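Local coordinates for CEP104 (PDB 5JO8), which is a centriolar protein whose TOG domain, a row of paired helices, probably binds tubulin or microtubules, at residues 249-257 and 267-275; 216-224 and 235-243. All blocks are in the same frame, centred on the assembly; numbering follows the deposited sequence.

Contacts 1 and 2 lie side by side at the C-terminal end of this TOG domain and illustrate how successive helical pairs pack on one another. Contact 2 comes first along the chain and pairs helix 213-223 with helix 229-245; contact 1 follows in series, joining helix 247-253 and the loop after it to helix 265-276. Their centres lie about 11 Å apart, and helices 229-245 and 247-253 are consecutive. The two contacts also touch: I250 packs on M217, and the rings of F274 and Y243 stack. Because helix 265-276 is the last helix of the modelled chain, contact 1 closes the helical array, while contact 2 belongs to the pair before it.

Contact 1 (249-257 and 267-275); sequences AILEYLPPD and YKTLFDGFT
Helix 249-253 and helix 267-275 run roughly antiparallel, at 155°, but their axes stay 12.7 Å apart; side chains and the chain of 254-257, which brings D257 alongside F271, bridge the distance. F271 is the side chain on which the 255-257 chain rests. CB of D257 sits 3.6 Å from the centroid of the F271 ring and almost exactly on its normal, a CH-pi contact made squarely over one face. With CG of D257 anti to the backbone N (chi1 -176°), the carboxylate is carried over the CB side of the ring and lies almost flat on it, the planes 8° apart. R262 engages this group in a salt bridge to OD1, and the same arginine also bridges to D272. At the ring's edge, O of P255 approaches CZ of F271 to 3.2 Å. Were F271 cut back to an alanine, D257 would probably lose the ring face under its CB and carboxylate, and a gap would open beneath the 255-257 chain.

Deeper in, F274 receives side chains from the helix and the loop: CD1 of L254, in the loop, meets CE2 of F274 at 3.6 Å, in the ring plane, while CG2 of I250, on the helix, reaches CZ of F274 at 3.8 Å. CD2 of L251 slides past F274 and also reaches the edge of F271. L254 and L270 meet tip to tip. At the N-terminal end of segment 267-275, CG of P255 packs 3.7 Å from CE1 of Y267. Two roughly antiparallel helices, joined by a loop that folds back on the second, thus end an all-helical TOG domain.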
loop_
_atom_site.group_PDB
_atom_site.type_symbol
_atom_site.label_atom_id
_atom_site.label_comp_id
_atom_site.label_asym_id
_atom_site.label_seq_id
_atom_site.Cartn_x
_atom_site.Cartn_y
_atom_site.Cartn_z
ATOM N N ALA A 249 -15.938 -24.306 3.188
ATOM C CA ALA A 249 -16.177 -22.887 3.439
ATOM C C ALA A 249 -16.458 -22.133 2.150
ATOM O O ALA A 249 -17.342 -21.280 2.100
ATOM C CB ALA A 249 -14.995 -22.271 4.170
ATOM N N ILE A 250 -15.716 -22.463 1.099
ATOM C CA ILE A 250 -15.895 -21.794 -0.178
ATOM C C ILE A 250 -17.255 -22.105 -0.777
ATOM O O ILE A 250 -17.970 -21.207 -1.228
ATOM C CB ILE A 250 -14.753 -22.131 -1.148
ATOM C CG1 ILE A 250 -13.402 -21.704 -0.565
ATOM C CG2 ILE A 250 -15.005 -21.485 -2.496
ATOM C CD1 ILE A 250 -13.385 -20.338 0.049
ATOM N N LEU A 251 -17.625 -23.382 -0.783
ATOM C CA LEU A 251 -18.916 -23.771 -1.334
ATOM C C LEU A 251 -20.083 -23.175 -0.543
ATOM O O LEU A 251 -21.132 -22.857 -1.109
ATOM C CB LEU A 251 -19.029 -25.295 -1.392
ATOM C CG LEU A 251 -18.084 -25.943 -2.397
ATOM C CD1 LEU A 251 -18.032 -27.445 -2.163
ATOM C CD2 LEU A 251 -18.536 -25.625 -3.811
ATOM N N GLU A 252 -19.888 -23.033 0.762
ATOM C CA GLU A 252 -20.899 -22.441 1.635
ATOM C C GLU A 252 -21.021 -20.938 1.414
ATOM O O GLU A 252 -22.045 -20.341 1.736
ATOM C CB GLU A 252 -20.572 -22.743 3.098
ATOM C CG GLU A 252 -20.901 -24.178 3.515
ATOM C CD GLU A 252 -20.080 -24.638 4.705
ATOM O OE1 GLU A 252 -19.335 -23.809 5.273
ATOM O OE2 GLU A 252 -20.170 -25.833 5.063
ATOM N N TYR A 253 -19.982 -20.328 0.857
ATOM C CA TYR A 253 -19.995 -18.890 0.649
ATOM C C TYR A 253 -20.723 -18.531 -0.632
ATOM O O TYR A 253 -21.516 -17.583 -0.678
ATOM C CB TYR A 253 -18.558 -18.344 0.606
ATOM C CG TYR A 253 -18.483 -16.840 0.745
ATOM C CD1 TYR A 253 -18.412 -16.252 2.000
ATOM C CD2 TYR A 253 -18.495 -16.007 -0.365
ATOM C CE1 TYR A 253 -18.361 -14.866 2.145
ATOM C CE2 TYR A 253 -18.441 -14.619 -0.234
ATOM C CZ TYR A 253 -18.368 -14.062 1.027
ATOM O OH TYR A 253 -18.316 -12.695 1.175
ATOM N N LEU A 254 -20.426 -19.293 -1.685
ATOM C CA LEU A 254 -20.875 -18.967 -3.020
ATOM C C LEU A 254 -22.339 -19.304 -3.173
ATOM O O LEU A 254 -22.898 -20.064 -2.363
ATOM C CB LEU A 254 -20.029 -19.744 -4.041
ATOM C CG LEU A 254 -18.562 -19.315 -4.093
ATOM C CD1 LEU A 254 -17.734 -20.368 -4.808
ATOM C CD2 LEU A 254 -18.412 -17.962 -4.793
ATOM N N PRO A 255 -22.976 -18.731 -4.206
ATOM C CA PRO A 255 -24.329 -19.165 -4.552
ATOM C C PRO A 255 -24.323 -20.648 -4.877
ATOM O O PRO A 255 -23.282 -21.175 -5.289
ATOM C CB PRO A 255 -24.643 -18.349 -5.814
ATOM C CG PRO A 255 -23.299 -17.875 -6.331
ATOM C CD PRO A 255 -22.494 -17.655 -5.096
ATOM N N PRO A 256 -25.463 -21.321 -4.700
ATOM C CA PRO A 256 -25.491 -22.755 -4.993
ATOM C C PRO A 256 -25.394 -23.046 -6.492
ATOM O O PRO A 256 -25.850 -22.270 -7.325
ATOM C CB PRO A 256 -26.829 -23.213 -4.408
ATOM C CG PRO A 256 -27.661 -21.982 -4.311
ATOM C CD PRO A 256 -26.721 -20.836 -4.107
ATOM N N ASP A 257 -24.757 -24.160 -6.820
ATOM C CA ASP A 257 -24.564 -24.542 -8.209
ATOM C C ASP A 257 -25.882 -25.074 -8.761
ATOM O O ASP A 257 -26.518 -25.917 -8.143
ATOM C CB ASP A 257 -23.467 -25.606 -8.286
ATOM C CG ASP A 257 -23.121 -26.007 -9.713
ATOM O OD1 ASP A 257 -23.550 -25.321 -10.672
ATOM O OD2 ASP A 257 -22.389 -27.007 -9.863
ATOM N N TYR A 267 -19.579 -18.754 -13.505
ATOM C CA TYR A 267 -19.976 -19.786 -12.548
ATOM C C TYR A 267 -19.816 -21.195 -13.103
ATOM O O TYR A 267 -19.445 -22.121 -12.376
ATOM C CB TYR A 267 -21.392 -19.525 -12.018
ATOM C CG TYR A 267 -21.441 -18.214 -11.273
ATOM C CD1 TYR A 267 -21.203 -18.164 -9.911
ATOM C CD2 TYR A 267 -21.662 -17.021 -11.945
ATOM C CE1 TYR A 267 -21.218 -16.954 -9.230
ATOM C CE2 TYR A 267 -21.681 -15.815 -11.282
ATOM C CZ TYR A 267 -21.459 -15.783 -9.924
ATOM O OH TYR A 267 -21.476 -14.572 -9.267
ATOM N N LYS A 268 -20.068 -21.349 -14.402
ATOM C CA LYS A 268 -19.713 -22.583 -15.083
ATOM C C LYS A 268 -18.208 -22.840 -14.899
ATOM O O LYS A 268 -17.804 -23.913 -14.459
ATOM C CB LYS A 268 -20.099 -22.502 -16.564
ATOM C CG LYS A 268 -19.816 -23.764 -17.352
ATOM C CD LYS A 268 -20.238 -23.610 -18.807
ATOM C CE LYS A 268 -19.605 -24.680 -19.682
ATOM N NZ LYS A 268 -20.024 -26.053 -19.285
ATOM N N THR A 269 -17.383 -21.837 -15.182
ATOM C CA THR A 269 -15.938 -21.965 -14.986
ATOM C C THR A 269 -15.581 -22.293 -13.531
ATOM O O THR A 269 -14.764 -23.172 -13.257
ATOM C CB THR A 269 -15.206 -20.677 -15.422
ATOM O OG1 THR A 269 -15.448 -20.433 -16.814
ATOM C CG2 THR A 269 -13.703 -20.798 -15.187
ATOM N N LEU A 270 -16.201 -21.577 -12.597
ATOM C CA LEU A 270 -15.946 -21.768 -11.177
ATOM C C LEU A 270 -16.278 -23.193 -10.731
ATOM O O LEU A 270 -15.430 -23.899 -10.173
ATOM C CB LEU A 270 -16.776 -20.762 -10.369
ATOM C CG LEU A 270 -16.302 -20.261 -9.005
ATOM C CD1 LEU A 270 -14.826 -19.896 -9.023
ATOM C CD2 LEU A 270 -17.132 -19.050 -8.604
ATOM N N PHE A 271 -17.519 -23.614 -10.970
ATOM C CA PHE A 271 -17.973 -24.920 -10.483
ATOM C C PHE A 271 -17.316 -26.095 -11.225
ATOM O O PHE A 271 -16.923 -27.080 -10.594
ATOM C CB PHE A 271 -19.507 -25.013 -10.476
ATOM C CG PHE A 271 -20.160 -24.126 -9.445
ATOM C CD1 PHE A 271 -19.887 -24.294 -8.097
ATOM C CD2 PHE A 271 -21.040 -23.130 -9.826
ATOM C CE1 PHE A 271 -20.479 -23.476 -7.147
ATOM C CE2 PHE A 271 -21.644 -22.311 -8.879
ATOM C CZ PHE A 271 -21.356 -22.483 -7.540
ATOM N N ASP A 272 -17.160 -25.975 -12.541
ATOM C CA ASP A 272 -16.416 -26.998 -13.291
ATOM C C ASP A 272 -14.983 -27.090 -12.791
ATOM O O ASP A 272 -14.425 -28.184 -12.665
ATOM C CB ASP A 272 -16.405 -26.709 -14.790
ATOM C CG ASP A 272 -17.726 -27.012 -15.450
ATOM O OD1 ASP A 272 -18.556 -27.718 -14.833
ATOM O OD2 ASP A 272 -17.925 -26.542 -16.587
ATOM N N GLY A 273 -14.390 -25.930 -12.513
ATOM C CA GLY A 273 -13.041 -25.872 -11.989
ATOM C C GLY A 273 -12.943 -26.579 -10.656
ATOM O O GLY A 273 -11.990 -27.312 -10.410
ATOM N N PHE A 274 -13.929 -26.352 -9.783
ATOM C CA PHE A 274 -13.963 -27.039 -8.505
ATOM C C PHE A 274 -13.987 -28.558 -8.711
ATOM O O PHE A 274 -13.269 -29.305 -8.042
ATOM C CB PHE A 274 -15.197 -26.626 -7.694
ATOM C CG PHE A 274 -15.153 -25.218 -7.145
ATOM C CD1 PHE A 274 -13.964 -24.496 -7.063
ATOM C CD2 PHE A 274 -16.319 -24.624 -6.689
ATOM C CE1 PHE A 274 -13.955 -23.201 -6.545
ATOM C CE2 PHE A 274 -16.316 -23.343 -6.170
ATOM C CZ PHE A 274 -15.135 -22.630 -6.096
ATOM N N THR A 275 -14.840 -29.005 -9.621
ATOM C CA THR A 275 -14.966 -30.429 -9.901
ATOM C C THR A 275 -13.677 -30.988 -10.521
ATOM O O THR A 275 -13.312 -32.132 -10.264
ATOM C CB THR A 275 -16.191 -30.705 -10.781
ATOM O OG1 THR A 275 -17.374 -30.298 -10.080
ATOM C CG2 THR A 275 -16.302 -32.198 -11.122
#

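Contact 2 (216-224 and 235-243)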
loop_
_atom_site.group_PDB
_atom_site.type_symbol
_atom_site.label_atom_id
_atom_site.label_comp_id
_atom_site.label_asym_id
_atom_site.label_seq_id
_atom_site.Cartn_x
_atom_site.Cartn_y
_atom_site.Cartn_z
ATOM N N VAL A 216 -11.084 -12.503 2.200
ATOM C CA VAL A 216 -10.621 -12.853 0.854
ATOM C C VAL A 216 -11.797 -13.189 -0.062
ATOM O O VAL A 216 -11.866 -12.710 -1.199
ATOM C CB VAL A 216 -9.611 -13.988 0.899
ATOM C CG1 VAL A 216 -9.337 -14.511 -0.524
ATOM C CG2 VAL A 216 -8.327 -13.517 1.570
ATOM N N MET A 217 -12.735 -14.000 0.426
ATOM C CA MET A 217 -13.903 -14.334 -0.379
ATOM C C MET A 217 -14.775 -13.115 -0.684
ATOM O O MET A 217 -15.306 -12.986 -1.782
ATOM C CB MET A 217 -14.733 -15.445 0.269
ATOM C CG MET A 217 -14.144 -16.838 0.098
ATOM S SD MET A 217 -13.808 -17.292 -1.616
ATOM C CE MET A 217 -15.461 -17.661 -2.173
ATOM N N LYS A 218 -14.937 -12.227 0.295
ATOM C CA LYS A 218 -15.690 -11.009 0.035
ATOM C C LYS A 218 -15.019 -10.204 -1.079
ATOM O O LYS A 218 -15.664 -9.777 -2.038
ATOM C CB LYS A 218 -15.833 -10.164 1.302
ATOM C CG LYS A 218 -16.377 -8.786 1.021
ATOM C CD LYS A 218 -16.483 -7.951 2.280
ATOM C CE LYS A 218 -17.719 -8.308 3.090
ATOM N NZ LYS A 218 -17.530 -9.493 3.976
ATOM N N PHE A 219 -13.708 -10.025 -0.958
ATOM C CA PHE A 219 -12.947 -9.300 -1.973
ATOM C C PHE A 219 -13.025 -9.960 -3.351
ATOM O O PHE A 219 -13.376 -9.314 -4.342
ATOM C CB PHE A 219 -11.483 -9.151 -1.548
ATOM C CG PHE A 219 -10.603 -8.589 -2.627
ATOM C CD1 PHE A 219 -10.589 -7.229 -2.894
ATOM C CD2 PHE A 219 -9.806 -9.431 -3.409
ATOM C CE1 PHE A 219 -9.786 -6.708 -3.903
ATOM C CE2 PHE A 219 -9.001 -8.916 -4.415
ATOM C CZ PHE A 219 -8.985 -7.556 -4.660
ATOM N N ALA A 220 -12.699 -11.249 -3.404
ATOM C CA ALA A 220 -12.628 -11.975 -4.673
ATOM C C ALA A 220 -13.985 -12.046 -5.361
ATOM O O ALA A 220 -14.069 -11.877 -6.579
ATOM C CB ALA A 220 -12.070 -13.374 -4.451
ATOM N N THR A 221 -15.050 -12.285 -4.599
ATOM C CA THR A 221 -16.357 -12.393 -5.230
ATOM C C THR A 221 -16.800 -11.014 -5.722
ATOM O O THR A 221 -17.476 -10.895 -6.746
ATOM C CB THR A 221 -17.425 -13.055 -4.322
ATOM O OG1 THR A 221 -17.562 -12.315 -3.106
ATOM C CG2 THR A 221 -17.046 -14.500 -3.999
ATOM N N GLY A 222 -16.391 -9.968 -5.013
ATOM C CA GLY A 222 -16.614 -8.619 -5.495
ATOM C C GLY A 222 -15.906 -8.386 -6.819
ATOM O O GLY A 222 -16.484 -7.825 -7.753
ATOM N N ALA A 223 -14.653 -8.828 -6.900
ATOM C CA ALA A 223 -13.844 -8.645 -8.102
ATOM C C ALA A 223 -14.390 -9.415 -9.314
ATOM O O ALA A 223 -14.092 -9.060 -10.451
ATOM C CB ALA A 223 -12.382 -9.030 -7.832
ATOM N N LEU A 224 -15.181 -10.460 -9.062
ATOM C CA LEU A 224 -15.788 -11.241 -10.143
ATOM C C LEU A 224 -16.800 -10.411 -10.912
ATOM O O LEU A 224 -17.181 -10.767 -12.030
ATOM C CB LEU A 224 -16.484 -12.488 -9.594
ATOM C CG LEU A 224 -15.626 -13.625 -9.038
ATOM C CD1 LEU A 224 -16.500 -14.734 -8.469
ATOM C CD2 LEU A 224 -14.699 -14.159 -10.120
ATOM N N ALA A 235 -9.347 -12.956 -9.888
ATOM C CA ALA A 235 -10.286 -13.259 -8.812
ATOM C C ALA A 235 -10.625 -14.754 -8.780
ATOM O O ALA A 235 -10.660 -15.368 -7.713
ATOM C CB ALA A 235 -11.538 -12.403 -8.942
ATOM N N LEU A 236 -10.818 -15.348 -9.960
ATOM C CA LEU A 236 -11.038 -16.787 -10.042
ATOM C C LEU A 236 -9.853 -17.576 -9.499
ATOM O O LEU A 236 -10.033 -18.531 -8.754
ATOM C CB LEU A 236 -11.299 -17.201 -11.484
ATOM C CG LEU A 236 -12.602 -16.725 -12.101
ATOM C CD1 LEU A 236 -12.530 -16.949 -13.601
ATOM C CD2 LEU A 236 -13.770 -17.485 -11.487
ATOM N N ARG A 237 -8.641 -17.187 -9.882
ATOM C CA ARG A 237 -7.440 -17.856 -9.382
ATOM C C ARG A 237 -7.356 -17.816 -7.863
ATOM O O ARG A 237 -6.965 -18.792 -7.223
ATOM C CB ARG A 237 -6.176 -17.238 -9.979
ATOM C CG ARG A 237 -6.058 -17.437 -11.478
ATOM C CD ARG A 237 -4.600 -17.432 -11.922
ATOM N NE ARG A 237 -3.895 -16.200 -11.573
ATOM C CZ ARG A 237 -3.778 -15.146 -12.378
ATOM N NH1 ARG A 237 -4.334 -15.164 -13.583
ATOM N NH2 ARG A 237 -3.107 -14.071 -11.980
ATOM N N ILE A 238 -7.747 -16.685 -7.280
ATOM C CA ILE A 238 -7.724 -16.532 -5.837
ATOM C C ILE A 238 -8.698 -17.523 -5.209
ATOM O O ILE A 238 -8.362 -18.225 -4.253
ATOM C CB ILE A 238 -8.042 -15.078 -5.456
ATOM C CG1 ILE A 238 -6.851 -14.162 -5.761
ATOM C CG2 ILE A 238 -8.425 -14.963 -3.981
ATOM C CD1 ILE A 238 -7.200 -12.688 -5.751
ATOM N N ILE A 239 -9.896 -17.587 -5.771
ATOM C CA ILE A 239 -10.919 -18.484 -5.255
ATOM C C ILE A 239 -10.509 -19.952 -5.402
ATOM O O ILE A 239 -10.665 -20.736 -4.465
ATOM C CB ILE A 239 -12.284 -18.186 -5.880
ATOM C CG1 ILE A 239 -12.756 -16.801 -5.431
ATOM C CG2 ILE A 239 -13.313 -19.253 -5.465
ATOM C CD1 ILE A 239 -13.887 -16.255 -6.242
ATOM N N PHE A 240 -9.973 -20.318 -6.564
ATOM C CA PHE A 240 -9.528 -21.691 -6.785
ATOM C C PHE A 240 -8.430 -22.062 -5.796
ATOM O O PHE A 240 -8.398 -23.172 -5.275
ATOM C CB PHE A 240 -9.014 -21.875 -8.216
ATOM C CG PHE A 240 -10.099 -21.960 -9.252
ATOM C CD1 PHE A 240 -11.243 -22.713 -9.023
ATOM C CD2 PHE A 240 -9.974 -21.301 -10.461
ATOM C CE1 PHE A 240 -12.241 -22.802 -9.989
ATOM C CE2 PHE A 240 -10.964 -21.386 -11.430
ATOM C CZ PHE A 240 -12.102 -22.133 -11.191
ATOM N N GLY A 241 -7.527 -21.124 -5.539
ATOM C CA GLY A 241 -6.480 -21.335 -4.557
ATOM C C GLY A 241 -7.047 -21.644 -3.183
ATOM O O GLY A 241 -6.622 -22.587 -2.511
ATOM N N MET A 242 -8.028 -20.848 -2.773
ATOM C CA MET A 242 -8.678 -21.023 -1.482
ATOM C C MET A 242 -9.442 -22.340 -1.421
ATOM O O MET A 242 -9.435 -23.021 -0.395
ATOM C CB MET A 242 -9.650 -19.871 -1.215
ATOM C CG MET A 242 -9.008 -18.506 -1.219
ATOM S SD MET A 242 -8.770 -17.868 0.441
ATOM C CE MET A 242 -7.407 -18.877 0.994
ATOM N N TYR A 243 -10.105 -22.679 -2.523
ATOM C CA TYR A 243 -10.942 -23.871 -2.595
ATOM C C TYR A 243 -10.154 -25.142 -2.311
ATOM O O TYR A 243 -10.670 -26.085 -1.706
ATOM C CB TYR A 243 -11.586 -23.976 -3.979
ATOM C CG TYR A 243 -12.421 -25.221 -4.176
ATOM C CD1 TYR A 243 -13.719 -25.291 -3.684
ATOM C CD2 TYR A 243 -11.916 -26.321 -4.858
ATOM C CE1 TYR A 243 -14.493 -26.427 -3.866
ATOM C CE2 TYR A 243 -12.680 -27.461 -5.040
ATOM C CZ TYR A 243 -13.967 -27.508 -4.542
ATOM O OH TYR A 243 -14.733 -28.636 -4.720
#
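The torsions of I239 bring it onto A220: CG1 of I239 stands anti to its carbonyl carbon (chi1 -66°) and chi2 is extended at 165°, which carries CG1 to 3.6 Å from CB of A220 and sends CD1 on toward L224. There CD1 of I239 and CD1 of L224 meet tip to tip at 3.8 Å. M217, its chain bent at both chi2 and chi3, curls across I239 at about a right angle and lays SD near CG1.

The small side chains of A220, A223 and A235 are consistent with a close approach. CB of A235 lies 3.6 Å from CB of A223 and 3.5 Å from O of A220, and the CA atoms of A220 and A235 are just 4.9 Å apart, so the backbones come closest here. From this point the helices diverge, and bulkier groups fill the widening space: CG1 of V216 touches both CG2 of I238, at 3.6 Å, and SD of M242, at 3.5 Å. Beyond A235, CD2 of L224 packs on CD2 of L236.

No hydrogen bond joins the two segments; the hydroxyl of T221 instead turns back to O of M217, which T221 N reaches from the opposite face of the carbonyl plane. V216 and F219 continue onto helix 187-204, while L236 and I239 continue onto helix 265-276. Two roughly antiparallel helices, their directions 145° apart and axes 8.8 Å apart, form the kind of helical hairpin from which HEAT-like TOG domains are assembled.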